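Local atomic coordinates of At4g34840 (Arabidopsis thaliana, PDB entry 3BSF), a protein that is a nucleosidase-type member of the phosphorylase superfamily, built round a mixed beta sheet with flanking helices and carrying adenine in a pocket. Residues Arg34-Glu38 / Ile50-Gly54; Ile114-Val120 / Leu206-Asp212; Arg11-Ile16 / Ile246-Leu251; Pro28-Arg32 / Asp236-Lys241. All coordinates share one frame; numbering follows the deposited sequence.

Interaction 1. Residues Arg34-Glu38 / Ile50-Gly54; sequences RLVEE and IMFKG
Val36 and Lys53 face each other as a hydrogen-bonded antiparallel pair, tying together the two strands of the beta hairpin 36-38 / 50-56. Their backbones bond both ways: Val36 N gives to Lys53 O at 2.9 Å, and Lys53 N returns the bond to Val36 O over the same distance. Glu38 N adds a more bent bond to Met51 O (N-H...O 144°). Phe52 CA and Glu37 CA lie close to the carbonyl oxygens of Val36 and Met51, in CA-H...O contacts.

The aromatic contact belongs to the non-hydrogen-bonded pair Glu37 and Phe52. Glu37 CG sits over one face of the Phe52 ring, 4.3 Å from its centroid, as a CH-pi contact displaced toward the rim. The chain, extended from CG anti to the backbone N (chi1 180°), runs on past the ring until Glu37 OE2 is 3.6 Å from Ile50 CG2, with the carboxylate tilted 18° from the ring plane.

Apolar packing takes two forms. Leu35 crosses Phe52 at about a right angle, and both also touch Ile30 of helix 23-33. On the strand face shared by Val36 and Lys53, Glu38 and Met51 run side by side, and Met51 CE meets Glu38 CG at 3.4 Å. The chemistry implies a hairpin gripped through its backbone, in which acidic side chains contribute mainly their aliphatic carbons, while Leu35 and Phe52 turn apolar surface to helix 23-33.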
loop_
_atom_site.group_PDB
_atom_site.type_symbol
_atom_site.label_atom_id
_atom_site.label_comp_id
_atom_site.label_asym_id
_atom_site.label_seq_id
_atom_site.Cartn_x
_atom_site.Cartn_y
_atom_site.Cartn_z
ATOM N N ARG A 34 29.755 -6.344 4.980
ATOM C CA ARG A 34 29.893 -6.304 6.434
ATOM C C ARG A 34 29.127 -5.129 7.029
ATOM O O ARG A 34 29.669 -4.359 7.818
ATOM C CB ARG A 34 31.370 -6.215 6.828
ATOM C CG ARG A 34 32.152 -7.513 6.632
ATOM C CD ARG A 34 33.648 -7.315 6.913
ATOM N NE ARG A 34 33.902 -6.834 8.274
ATOM C CZ ARG A 34 35.023 -6.228 8.662
ATOM N NH1 ARG A 34 36.001 -6.027 7.791
ATOM N NH2 ARG A 34 35.165 -5.811 9.915
ATOM N N LEU A 35 27.862 -4.996 6.631
ATOM C CA LEU A 35 27.006 -3.931 7.136
ATOM C C LEU A 35 26.566 -4.289 8.546
ATOM O O LEU A 35 26.374 -5.465 8.876
ATOM C CB LEU A 35 25.767 -3.764 6.259
ATOM C CG LEU A 35 25.980 -3.456 4.783
ATOM C CD1 LEU A 35 24.615 -3.197 4.159
ATOM C CD2 LEU A 35 26.898 -2.240 4.607
ATOM N N VAL A 36 26.399 -3.277 9.382
ATOM C CA VAL A 36 25.980 -3.508 10.754
ATOM C C VAL A 36 24.520 -3.133 10.922
ATOM O O VAL A 36 24.066 -2.120 10.396
ATOM C CB VAL A 36 26.824 -2.682 11.738
ATOM C CG1 VAL A 36 26.640 -1.182 11.470
ATOM C CG2 VAL A 36 26.436 -3.034 13.152
ATOM N N GLU A 37 23.782 -3.955 11.655
ATOM C CA GLU A 37 22.379 -3.675 11.879
ATOM C C GLU A 37 22.231 -2.568 12.911
ATOM O O GLU A 37 22.662 -2.707 14.049
ATOM C CB GLU A 37 21.662 -4.932 12.352
ATOM C CG GLU A 37 20.192 -4.707 12.606
ATOM C CD GLU A 37 19.489 -5.967 13.058
ATOM O OE1 GLU A 37 19.986 -6.618 14.006
ATOM O OE2 GLU A 37 18.437 -6.298 12.467
ATOM N N GLU A 38 21.633 -1.455 12.497
ATOM C CA GLU A 38 21.416 -0.320 13.387
ATOM C C GLU A 38 20.459 -0.764 14.489
ATOM O O GLU A 38 19.417 -1.361 14.210
ATOM C CB GLU A 38 20.791 0.851 12.616
ATOM C CG GLU A 38 20.747 2.169 13.391
ATOM C CD GLU A 38 22.071 2.922 13.349
ATOM O OE1 GLU A 38 22.429 3.431 12.262
ATOM O OE2 GLU A 38 22.756 2.997 14.400
ATOM N N ILE A 50 13.768 -3.151 10.106
ATOM C CA ILE A 50 15.176 -3.304 10.446
ATOM C C ILE A 50 16.070 -2.533 9.471
ATOM O O ILE A 50 15.730 -2.356 8.302
ATOM C CB ILE A 50 15.570 -4.799 10.448
ATOM C CG1 ILE A 50 15.052 -5.484 9.188
ATOM C CG2 ILE A 50 14.981 -5.481 11.675
ATOM C CD1 ILE A 50 15.272 -6.979 9.184
ATOM N N MET A 51 17.209 -2.058 9.950
ATOM C CA MET A 51 18.103 -1.306 9.077
ATOM C C MET A 51 19.556 -1.725 9.230
ATOM O O MET A 51 20.015 -1.989 10.331
ATOM C CB MET A 51 17.958 0.199 9.356
ATOM C CG MET A 51 19.021 1.095 8.718
ATOM S SD MET A 51 18.685 2.878 8.930
ATOM C CE MET A 51 18.893 3.097 10.684
ATOM N N PHE A 52 20.266 -1.807 8.110
ATOM C CA PHE A 52 21.686 -2.150 8.110
ATOM C C PHE A 52 22.461 -1.010 7.446
ATOM O O PHE A 52 22.233 -0.680 6.282
ATOM C CB PHE A 52 21.945 -3.454 7.363
ATOM C CG PHE A 52 21.238 -4.639 7.954
ATOM C CD1 PHE A 52 19.894 -4.878 7.680
ATOM C CD2 PHE A 52 21.919 -5.525 8.777
ATOM C CE1 PHE A 52 19.241 -5.982 8.214
ATOM C CE2 PHE A 52 21.282 -6.629 9.316
ATOM C CZ PHE A 52 19.941 -6.860 9.034
ATOM N N LYS A 53 23.368 -0.401 8.205
ATOM C CA LYS A 53 24.165 0.713 7.713
ATOM C C LYS A 53 25.600 0.276 7.497
ATOM O O LYS A 53 26.071 -0.666 8.119
ATOM C CB LYS A 53 24.114 1.889 8.706
ATOM C CG LYS A 53 24.740 3.186 8.174
ATOM C CD LYS A 53 24.370 4.423 9.023
ATOM C CE LYS A 53 25.117 5.707 8.567
ATOM N NZ LYS A 53 24.865 6.107 7.143
ATOM N N GLY A 54 26.283 0.969 6.598
ATOM C CA GLY A 54 27.659 0.641 6.306
ATOM C C GLY A 54 28.274 1.640 5.352
ATOM O O GLY A 54 27.558 2.335 4.630
#

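Interaction 2. Residues Ile114-Val120 / Leu206-Asp212; sequences ISDVYVV and LIKGVTD. With ADE (adenine), chain C.
The Tyr118 ring receives Val210 CG2 obliquely, at 4.0 Å from CD1, while its hydroxyl is hydrogen-bonded to Lys158. The second flat group, adenine, is met from the end of strand 204-213: its exocyclic N6 gives a hydrogen bond to Asp212 OD2 (2.9 Å), and Thr211 OG1 lies 3.5 Å from adenine C8. Lys186 NZ is also hydrogen-bonded to adenine.

Behind these groups, strands 117-125 and 204-213 pair antiparallel. Tyr118 and Lys208 exchange backbone bonds in both directions, and Val120 N gives to Leu206 O. The pairing runs on beyond the strand: Val210 N points almost straight at Asp116 O (N-H...O 172°), and Ser115 N bonds Val210 O at 2.7 Å.

Side chains fill in on both faces. Val117 CG1 rests on Ile207 CG2 at 4.0 Å. On the Tyr118 side Val120 CG2 touches Lys208 CG, beyond which the lysine bends at chi2 (-67°), carrying its amine away to a salt bridge with Asp187 of the adenine pocket. The chemistry thus implies a division of labour: peptide bonds and branched apolar groups fix the buried strand 204-213, and its tip presents Thr211 and Asp212 to the ligand.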
loop_
_atom_site.group_PDB
_atom_site.type_symbol
_atom_site.label_atom_id
_atom_site.label_comp_id
_atom_site.label_asym_id
_atom_site.label_seq_id
_atom_site.Cartn_x
_atom_site.Cartn_y
_atom_site.Cartn_z
ATOM N N ILE A 114 15.782 -18.128 -16.061
ATOM C CA ILE A 114 15.876 -18.140 -14.610
ATOM C C ILE A 114 17.233 -17.517 -14.287
ATOM O O ILE A 114 18.118 -17.477 -15.141
ATOM C CB ILE A 114 15.821 -19.588 -14.045
ATOM C CG1 ILE A 114 14.863 -19.659 -12.859
ATOM C CG2 ILE A 114 17.206 -20.030 -13.576
ATOM C CD1 ILE A 114 13.424 -19.362 -13.209
ATOM N N SER A 115 17.387 -17.026 -13.064
ATOM C CA SER A 115 18.637 -16.410 -12.628
ATOM C C SER A 115 19.042 -15.108 -13.342
ATOM O O SER A 115 20.062 -14.513 -13.001
ATOM C CB SER A 115 19.777 -17.422 -12.738
ATOM O OG SER A 115 20.980 -16.867 -12.244
ATOM N N ASP A 116 18.263 -14.664 -14.321
ATOM C CA ASP A 116 18.578 -13.419 -15.025
ATOM C C ASP A 116 18.487 -12.214 -14.099
ATOM O O ASP A 116 17.682 -12.207 -13.167
ATOM C CB ASP A 116 17.612 -13.211 -16.188
ATOM C CG ASP A 116 18.082 -13.874 -17.455
ATOM O OD1 ASP A 116 18.693 -14.956 -17.348
ATOM O OD2 ASP A 116 17.838 -13.327 -18.552
ATOM N N VAL A 117 19.303 -11.195 -14.356
ATOM C CA VAL A 117 19.273 -9.989 -13.535
ATOM C C VAL A 117 18.946 -8.743 -14.366
ATOM O O VAL A 117 19.804 -8.161 -15.029
ATOM C CB VAL A 117 20.600 -9.785 -12.789
ATOM C CG1 VAL A 117 20.550 -8.500 -11.978
ATOM C CG2 VAL A 117 20.855 -10.972 -11.883
ATOM N N TYR A 118 17.685 -8.340 -14.317
ATOM C CA TYR A 118 17.241 -7.186 -15.062
ATOM C C TYR A 118 17.263 -5.893 -14.254
ATOM O O TYR A 118 17.284 -5.900 -13.022
ATOM C CB TYR A 118 15.813 -7.399 -15.576
ATOM C CG TYR A 118 15.640 -8.428 -16.681
ATOM C CD1 TYR A 118 15.672 -9.795 -16.406
ATOM C CD2 TYR A 118 15.413 -8.031 -17.995
ATOM C CE1 TYR A 118 15.479 -10.741 -17.410
ATOM C CE2 TYR A 118 15.226 -8.966 -19.009
ATOM C CZ TYR A 118 15.258 -10.324 -18.712
ATOM O OH TYR A 118 15.070 -11.260 -19.715
ATOM N N VAL A 119 17.262 -4.785 -14.987
ATOM C CA VAL A 119 17.222 -3.445 -14.425
ATOM C C VAL A 119 15.918 -2.875 -14.983
ATOM O O VAL A 119 15.831 -2.524 -16.168
ATOM C CB VAL A 119 18.407 -2.553 -14.916
ATOM C CG1 VAL A 119 18.167 -1.096 -14.504
ATOM C CG2 VAL A 119 19.723 -3.059 -14.348
ATOM N N VAL A 120 14.900 -2.819 -14.129
ATOM C CA VAL A 120 13.587 -2.306 -14.515
ATOM C C VAL A 120 13.680 -0.920 -15.149
ATOM O O VAL A 120 14.351 -0.034 -14.626
ATOM C CB VAL A 120 12.653 -2.250 -13.296
ATOM C CG1 VAL A 120 11.319 -1.604 -13.677
ATOM C CG2 VAL A 120 12.448 -3.658 -12.751
ATOM N N LEU A 206 15.388 0.062 -9.848
ATOM C CA LEU A 206 14.800 -1.223 -9.476
ATOM C C LEU A 206 15.547 -2.355 -10.149
ATOM O O LEU A 206 15.675 -2.405 -11.371
ATOM C CB LEU A 206 13.320 -1.273 -9.854
ATOM C CG LEU A 206 12.413 -0.257 -9.145
ATOM C CD1 LEU A 206 12.740 1.143 -9.621
ATOM C CD2 LEU A 206 10.956 -0.561 -9.434
ATOM N N ILE A 207 16.052 -3.265 -9.334
ATOM C CA ILE A 207 16.807 -4.400 -9.831
ATOM C C ILE A 207 16.130 -5.707 -9.401
ATOM O O ILE A 207 15.907 -5.938 -8.211
ATOM C CB ILE A 207 18.244 -4.326 -9.302
ATOM C CG1 ILE A 207 18.910 -3.062 -9.841
ATOM C CG2 ILE A 207 19.024 -5.570 -9.707
ATOM C CD1 ILE A 207 20.283 -2.825 -9.286
ATOM N N LYS A 208 15.818 -6.568 -10.369
ATOM C CA LYS A 208 15.123 -7.818 -10.069
ATOM C C LYS A 208 15.793 -9.113 -10.539
ATOM O O LYS A 208 16.189 -9.225 -11.701
ATOM C CB LYS A 208 13.719 -7.731 -10.651
ATOM C CG LYS A 208 13.006 -6.435 -10.277
ATOM C CD LYS A 208 12.716 -6.365 -8.778
ATOM C CE LYS A 208 11.886 -5.133 -8.408
ATOM N NZ LYS A 208 11.408 -5.169 -6.988
ATOM N N GLY A 209 15.907 -10.084 -9.626
ATOM C CA GLY A 209 16.510 -11.373 -9.948
ATOM C C GLY A 209 15.427 -12.401 -10.237
ATOM O O GLY A 209 14.609 -12.717 -9.362
ATOM N N VAL A 210 15.420 -12.934 -11.460
ATOM C CA VAL A 210 14.394 -13.898 -11.872
ATOM C C VAL A 210 14.562 -15.265 -11.226
ATOM O O VAL A 210 15.518 -15.972 -11.502
ATOM C CB VAL A 210 14.364 -14.085 -13.414
ATOM C CG1 VAL A 210 13.185 -14.957 -13.806
ATOM C CG2 VAL A 210 14.272 -12.738 -14.106
ATOM N N THR A 211 13.612 -15.643 -10.380
ATOM C CA THR A 211 13.681 -16.928 -9.696
ATOM C C THR A 211 12.643 -17.933 -10.174
ATOM O O THR A 211 12.767 -19.129 -9.931
ATOM C CB THR A 211 13.492 -16.748 -8.191
ATOM O OG1 THR A 211 12.237 -16.098 -7.948
ATOM C CG2 THR A 211 14.644 -15.917 -7.602
ATOM N N ASP A 212 11.625 -17.448 -10.863
ATOM C CA ASP A 212 10.559 -18.309 -11.333
ATOM C C ASP A 212 10.055 -17.872 -12.707
ATOM O O ASP A 212 9.816 -16.693 -12.949
ATOM C CB ASP A 212 9.428 -18.287 -10.293
ATOM C CG ASP A 212 8.137 -18.911 -10.801
ATOM O OD1 ASP A 212 8.167 -20.074 -11.279
ATOM O OD2 ASP A 212 7.078 -18.238 -10.704
HETATM N N9 ADE C . 8.730 -13.348 -6.460
HETATM C C8 ADE C . 9.336 -14.504 -6.842
HETATM N N7 ADE C . 8.636 -15.220 -7.768
HETATM C C5 ADE C . 7.508 -14.460 -7.985
HETATM C C6 ADE C . 6.332 -14.609 -8.841
HETATM N N6 ADE C . 6.187 -15.665 -9.636
HETATM N N1 ADE C . 5.338 -13.587 -8.800
HETATM C C2 ADE C . 5.505 -12.499 -7.967
HETATM N N3 ADE C . 6.593 -12.277 -7.118
HETATM C C4 ADE C . 7.545 -13.294 -7.184
#

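Interaction 3. Residues Arg11-Ile16 / Ile246-Leu251; sequences RPISTI and ISGKCL
Ile13 meets the tail that follows helix 227-246, so that in this phosphorylase-superfamily fold the first modelled residues and the tail near the C-terminus lie together. The tail leaves the helix through a type II beta turn, Ile246 to Lys249, closed by Lys249 N bonding Ile246 O; Gly248 takes the positive phi (101°) that such a turn favours in its third residue.

Traced outward, Ile13 passes from a carbonyl to apolar groups. Its CB lies 3.8 Å from Lys249 O, the carbonyl that also accepts the hydrogen bond from Ile13 N (3.0 Å, N-H...O 167°). With CG1 anti to the carbonyl carbon (chi1 -69°), the chain turns toward Leu251, and Ile13 CG1 comes to 3.5 Å from Leu251 CD2; the two side chains cross at about a right angle. At the end, Ile13 CD1 fits between two residues of the tail, touching Leu251 CD2 on one hand and Ile246 CG2, 3.6 Å away, on the other.

The neighbouring contacts extend this apolar patch and border it. Nearer the solvent, Cys250 SG lies by the carbonyl of Arg11. Toward the sheet, where strand 15-19 begins, Ile16 and Ile246 reach toward each other tip to tip, CD1 to CD1, at 4.0 Å.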
loop_
_atom_site.group_PDB
_atom_site.type_symbol
_atom_site.label_atom_id
_atom_site.label_comp_id
_atom_site.label_asym_id
_atom_site.label_seq_id
_atom_site.Cartn_x
_atom_site.Cartn_y
_atom_site.Cartn_z
ATOM N N ARG A 11 28.015 17.600 -7.882
ATOM C CA ARG A 11 28.304 16.867 -6.604
ATOM C C ARG A 11 27.951 15.358 -6.640
ATOM O O ARG A 11 26.869 14.960 -7.084
ATOM C CB ARG A 11 27.583 17.541 -5.422
ATOM C CG ARG A 11 28.097 17.098 -4.051
ATOM C CD ARG A 11 27.284 15.962 -3.460
ATOM N NE ARG A 11 26.080 16.453 -2.785
ATOM C CZ ARG A 11 25.099 15.681 -2.317
ATOM N NH1 ARG A 11 25.153 14.355 -2.441
ATOM N NH2 ARG A 11 24.060 16.242 -1.717
ATOM N N PRO A 12 28.868 14.504 -6.141
ATOM C CA PRO A 12 28.755 13.045 -6.083
ATOM C C PRO A 12 27.730 12.433 -5.133
ATOM O O PRO A 12 27.382 12.995 -4.099
ATOM C CB PRO A 12 30.178 12.612 -5.745
ATOM C CG PRO A 12 30.638 13.702 -4.852
ATOM C CD PRO A 12 30.165 14.935 -5.583
ATOM N N ILE A 13 27.261 11.252 -5.518
ATOM C CA ILE A 13 26.298 10.498 -4.743
ATOM C C ILE A 13 26.968 10.161 -3.423
ATOM O O ILE A 13 28.104 9.696 -3.386
ATOM C CB ILE A 13 25.893 9.209 -5.491
ATOM C CG1 ILE A 13 25.063 9.579 -6.725
ATOM C CG2 ILE A 13 25.125 8.271 -4.561
ATOM C CD1 ILE A 13 24.876 8.442 -7.698
ATOM N N SER A 14 26.264 10.407 -2.329
ATOM C CA SER A 14 26.831 10.133 -1.023
ATOM C C SER A 14 26.156 8.955 -0.342
ATOM O O SER A 14 26.833 8.027 0.105
ATOM C CB SER A 14 26.725 11.374 -0.137
ATOM O OG SER A 14 27.475 11.198 1.048
ATOM N N THR A 15 24.828 8.977 -0.274
ATOM C CA THR A 15 24.128 7.888 0.382
ATOM C C THR A 15 23.122 7.121 -0.478
ATOM O O THR A 15 22.360 7.700 -1.253
ATOM C CB THR A 15 23.435 8.393 1.635
ATOM O OG1 THR A 15 22.403 9.303 1.258
ATOM C CG2 THR A 15 24.423 9.121 2.522
ATOM N N ILE A 16 23.139 5.803 -0.309
ATOM C CA ILE A 16 22.259 4.897 -1.037
ATOM C C ILE A 16 21.400 4.024 -0.120
ATOM O O ILE A 16 21.927 3.184 0.616
ATOM C CB ILE A 16 23.065 3.924 -1.932
ATOM C CG1 ILE A 16 23.855 4.701 -2.983
ATOM C CG2 ILE A 16 22.117 2.944 -2.595
ATOM C CD1 ILE A 16 24.695 3.831 -3.894
ATOM N N ILE A 246 28.758 2.806 -9.046
ATOM C CA ILE A 246 28.255 4.105 -8.624
ATOM C C ILE A 246 29.283 4.868 -7.802
ATOM O O ILE A 246 29.478 6.064 -8.007
ATOM C CB ILE A 246 26.972 3.954 -7.780
ATOM C CG1 ILE A 246 25.879 3.301 -8.619
ATOM C CG2 ILE A 246 26.535 5.313 -7.226
ATOM C CD1 ILE A 246 24.704 2.825 -7.806
ATOM N N SER A 247 29.932 4.171 -6.873
ATOM C CA SER A 247 30.929 4.774 -5.991
ATOM C C SER A 247 31.848 5.739 -6.738
ATOM O O SER A 247 32.588 5.345 -7.642
ATOM C CB SER A 247 31.763 3.683 -5.310
ATOM O OG SER A 247 32.544 4.221 -4.256
ATOM N N GLY A 248 31.780 7.014 -6.366
ATOM C CA GLY A 248 32.613 8.005 -7.012
ATOM C C GLY A 248 31.926 8.856 -8.057
ATOM O O GLY A 248 32.409 9.931 -8.385
ATOM N N LYS A 249 30.793 8.398 -8.566
ATOM C CA LYS A 249 30.066 9.137 -9.603
ATOM C C LYS A 249 28.979 10.133 -9.142
ATOM O O LYS A 249 28.656 10.216 -7.959
ATOM C CB LYS A 249 29.440 8.131 -10.574
ATOM C CG LYS A 249 30.454 7.377 -11.425
ATOM C CD LYS A 249 29.815 6.226 -12.159
ATOM C CE LYS A 249 30.676 5.788 -13.312
ATOM N NZ LYS A 249 30.661 6.816 -14.391
ATOM N N CYS A 250 28.442 10.900 -10.092
ATOM C CA CYS A 250 27.358 11.854 -9.825
ATOM C C CYS A 250 26.105 11.224 -10.398
ATOM O O CYS A 250 26.191 10.307 -11.213
ATOM C CB CYS A 250 27.596 13.206 -10.510
ATOM S SG CYS A 250 28.872 14.222 -9.710
ATOM N N LEU A 251 24.944 11.716 -9.988
ATOM C CA LEU A 251 23.689 11.145 -10.463
ATOM C C LEU A 251 23.539 11.169 -11.965
ATOM O O LEU A 251 22.645 10.530 -12.511
ATOM C CB LEU A 251 22.499 11.851 -9.823
ATOM C CG LEU A 251 22.185 11.486 -8.372
ATOM C CD1 LEU A 251 20.955 12.271 -7.929
ATOM C CD2 LEU A 251 21.947 9.986 -8.246
#

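Interaction 4. Residues Pro28-Arg32 / Asp236-Lys241; sequences PLINR and DESLTK
Leu29 and Asp236 have the nearest CA atoms of segments 28-32 and 236-241, with packing densest around them. Pro28 CB lies 3.5 Å from Asp236 CG, where the proline ring packs against the aspartate. Asp236 OD1 sits close to Leu29 CA and CB without a hydrogen bond. Leu29 slides past Thr240 in the opposite direction, Leu29 CD1 coming to 3.7 Å from Thr240 OG1, and its other methyl approaches Leu239.

The outer side is more exposed to solvent and charged. Arg32, with CG anti to the backbone N, stretches across and bends at chi3, so that its NH2 forms a salt bridge with Asp236 OD2 at 2.7 Å. The hydrogen bond is weak, bent to 125° at the hydrogen; the guanidinium and carboxylate planes stand 89° apart. Thr240 OG1 lies 3.4 Å above one guanidinium face and bonds back to Asp236 O within the helix. At the looser end, the like charge of Lys241 NZ nears the guanidinium edge, 4.2 Å from Arg32 NH1.

Segment axes 9.5 Å apart, crossing at -52°, fit two helices packed side by side. Leu29 reaches Ile63 and Leu239 reaches Ile207, both on sheet strands, as in the helical layer of an alpha/beta sandwich.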
loop_
_atom_site.group_PDB
_atom_site.type_symbol
_atom_site.label_atom_id
_atom_site.label_comp_id
_atom_site.label_asym_id
_atom_site.label_seq_id
_atom_site.Cartn_x
_atom_site.Cartn_y
_atom_site.Cartn_z
ATOM N N PRO A 28 23.231 -11.998 1.704
ATOM C CA PRO A 28 24.561 -12.086 1.087
ATOM C C PRO A 28 25.279 -10.736 0.986
ATOM O O PRO A 28 26.441 -10.595 1.401
ATOM C CB PRO A 28 24.265 -12.682 -0.291
ATOM C CG PRO A 28 23.065 -13.510 -0.054
ATOM C CD PRO A 28 22.221 -12.599 0.811
ATOM N N LEU A 29 24.583 -9.753 0.416
ATOM C CA LEU A 29 25.148 -8.426 0.265
ATOM C C LEU A 29 25.611 -7.938 1.641
ATOM O O LEU A 29 26.763 -7.525 1.800
ATOM C CB LEU A 29 24.102 -7.473 -0.325
ATOM C CG LEU A 29 24.550 -6.024 -0.515
ATOM C CD1 LEU A 29 25.676 -5.968 -1.546
ATOM C CD2 LEU A 29 23.369 -5.170 -0.954
ATOM N N ILE A 30 24.712 -8.011 2.630
ATOM C CA ILE A 30 25.003 -7.583 4.005
ATOM C C ILE A 30 26.310 -8.209 4.500
ATOM O O ILE A 30 27.130 -7.555 5.159
ATOM C CB ILE A 30 23.847 -7.972 4.981
ATOM C CG1 ILE A 30 22.544 -7.300 4.542
ATOM C CG2 ILE A 30 24.179 -7.537 6.397
ATOM C CD1 ILE A 30 21.368 -7.613 5.435
ATOM N N ASN A 31 26.510 -9.477 4.166
ATOM C CA ASN A 31 27.713 -10.173 4.571
ATOM C C ASN A 31 28.951 -9.660 3.859
ATOM O O ASN A 31 29.922 -9.292 4.510
ATOM C CB ASN A 31 27.557 -11.669 4.325
ATOM C CG ASN A 31 26.460 -12.281 5.171
ATOM O OD1 ASN A 31 26.196 -11.822 6.285
ATOM N ND2 ASN A 31 25.819 -13.329 4.656
ATOM N N ARG A 32 28.914 -9.621 2.530
ATOM C CA ARG A 32 30.074 -9.173 1.761
ATOM C C ARG A 32 30.528 -7.769 2.137
ATOM O O ARG A 32 31.727 -7.495 2.222
ATOM C CB ARG A 32 29.796 -9.231 0.250
ATOM C CG ARG A 32 31.067 -9.140 -0.602
ATOM C CD ARG A 32 30.785 -9.119 -2.107
ATOM N NE ARG A 32 29.939 -10.232 -2.542
ATOM C CZ ARG A 32 29.786 -10.613 -3.810
ATOM N NH1 ARG A 32 30.427 -9.972 -4.779
ATOM N NH2 ARG A 32 28.999 -11.640 -4.108
ATOM N N ASP A 236 23.061 -10.901 -5.489
ATOM C CA ASP A 236 24.036 -10.270 -4.612
ATOM C C ASP A 236 25.273 -9.857 -5.409
ATOM O O ASP A 236 25.617 -8.678 -5.456
ATOM C CB ASP A 236 24.440 -11.234 -3.496
ATOM C CG ASP A 236 25.796 -10.888 -2.889
ATOM O OD1 ASP A 236 25.978 -9.716 -2.485
ATOM O OD2 ASP A 236 26.681 -11.777 -2.813
ATOM N N GLU A 237 25.941 -10.833 -6.022
ATOM C CA GLU A 237 27.135 -10.584 -6.829
ATOM C C GLU A 237 26.916 -9.365 -7.726
ATOM O O GLU A 237 27.799 -8.518 -7.879
ATOM C CB GLU A 237 27.440 -11.814 -7.698
ATOM C CG GLU A 237 28.438 -11.569 -8.830
ATOM C CD GLU A 237 28.231 -12.505 -10.022
ATOM O OE1 GLU A 237 28.342 -13.743 -9.838
ATOM O OE2 GLU A 237 27.958 -11.998 -11.141
ATOM N N SER A 238 25.724 -9.279 -8.305
ATOM C CA SER A 238 25.370 -8.186 -9.197
ATOM C C SER A 238 25.213 -6.827 -8.516
ATOM O O SER A 238 25.725 -5.813 -9.004
ATOM C CB SER A 238 24.082 -8.532 -9.934
ATOM O OG SER A 238 24.237 -9.742 -10.653
ATOM N N LEU A 239 24.494 -6.797 -7.398
ATOM C CA LEU A 239 24.292 -5.543 -6.674
ATOM C C LEU A 239 25.643 -4.957 -6.248
ATOM O O LEU A 239 25.871 -3.757 -6.363
ATOM C CB LEU A 239 23.393 -5.780 -5.455
ATOM C CG LEU A 239 21.955 -6.180 -5.804
ATOM C CD1 LEU A 239 21.273 -6.773 -4.593
ATOM C CD2 LEU A 239 21.196 -4.981 -6.324
ATOM N N THR A 240 26.539 -5.810 -5.765
ATOM C CA THR A 240 27.859 -5.364 -5.358
ATOM C C THR A 240 28.519 -4.566 -6.486
ATOM O O THR A 240 28.918 -3.404 -6.303
ATOM C CB THR A 240 28.745 -6.565 -5.020
ATOM O OG1 THR A 240 28.121 -7.331 -3.979
ATOM C CG2 THR A 240 30.131 -6.096 -4.577
ATOM N N LYS A 241 28.629 -5.202 -7.652
ATOM C CA LYS A 241 29.238 -4.576 -8.824
ATOM C C LYS A 241 28.486 -3.301 -9.230
ATOM O O LYS A 241 29.053 -2.426 -9.886
ATOM C CB LYS A 241 29.288 -5.571 -9.997
ATOM C CG LYS A 241 30.172 -6.819 -9.764
ATOM C CD LYS A 241 31.674 -6.495 -9.649
ATOM C CE LYS A 241 32.547 -7.757 -9.485
ATOM N NZ LYS A 241 32.436 -8.423 -8.140
#

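Interactions 1, 2 and 3 all reach the same mixed sheet, yet at very different depths. Interaction 2 is the buried one, centred about 10 Å from the centre of the chain and contributing Thr211 and Asp212 to the adenine pocket; interactions 1 and 3 lie about 18 and 19 Å from that centre and are partly exposed. Antiparallel strand pairing dominates interactions 1 and 2, short in the first and longer in the second, whereas interaction 3 relies on one backbone bond and packing of isoleucines and a leucine. Interaction 4, about 14 Å out and partly buried, adds helix packing and a salt bridge from an exposed arginine to a buried aspartate. It touches interactions 1 and 2, the latter also through Ser238 against Val117.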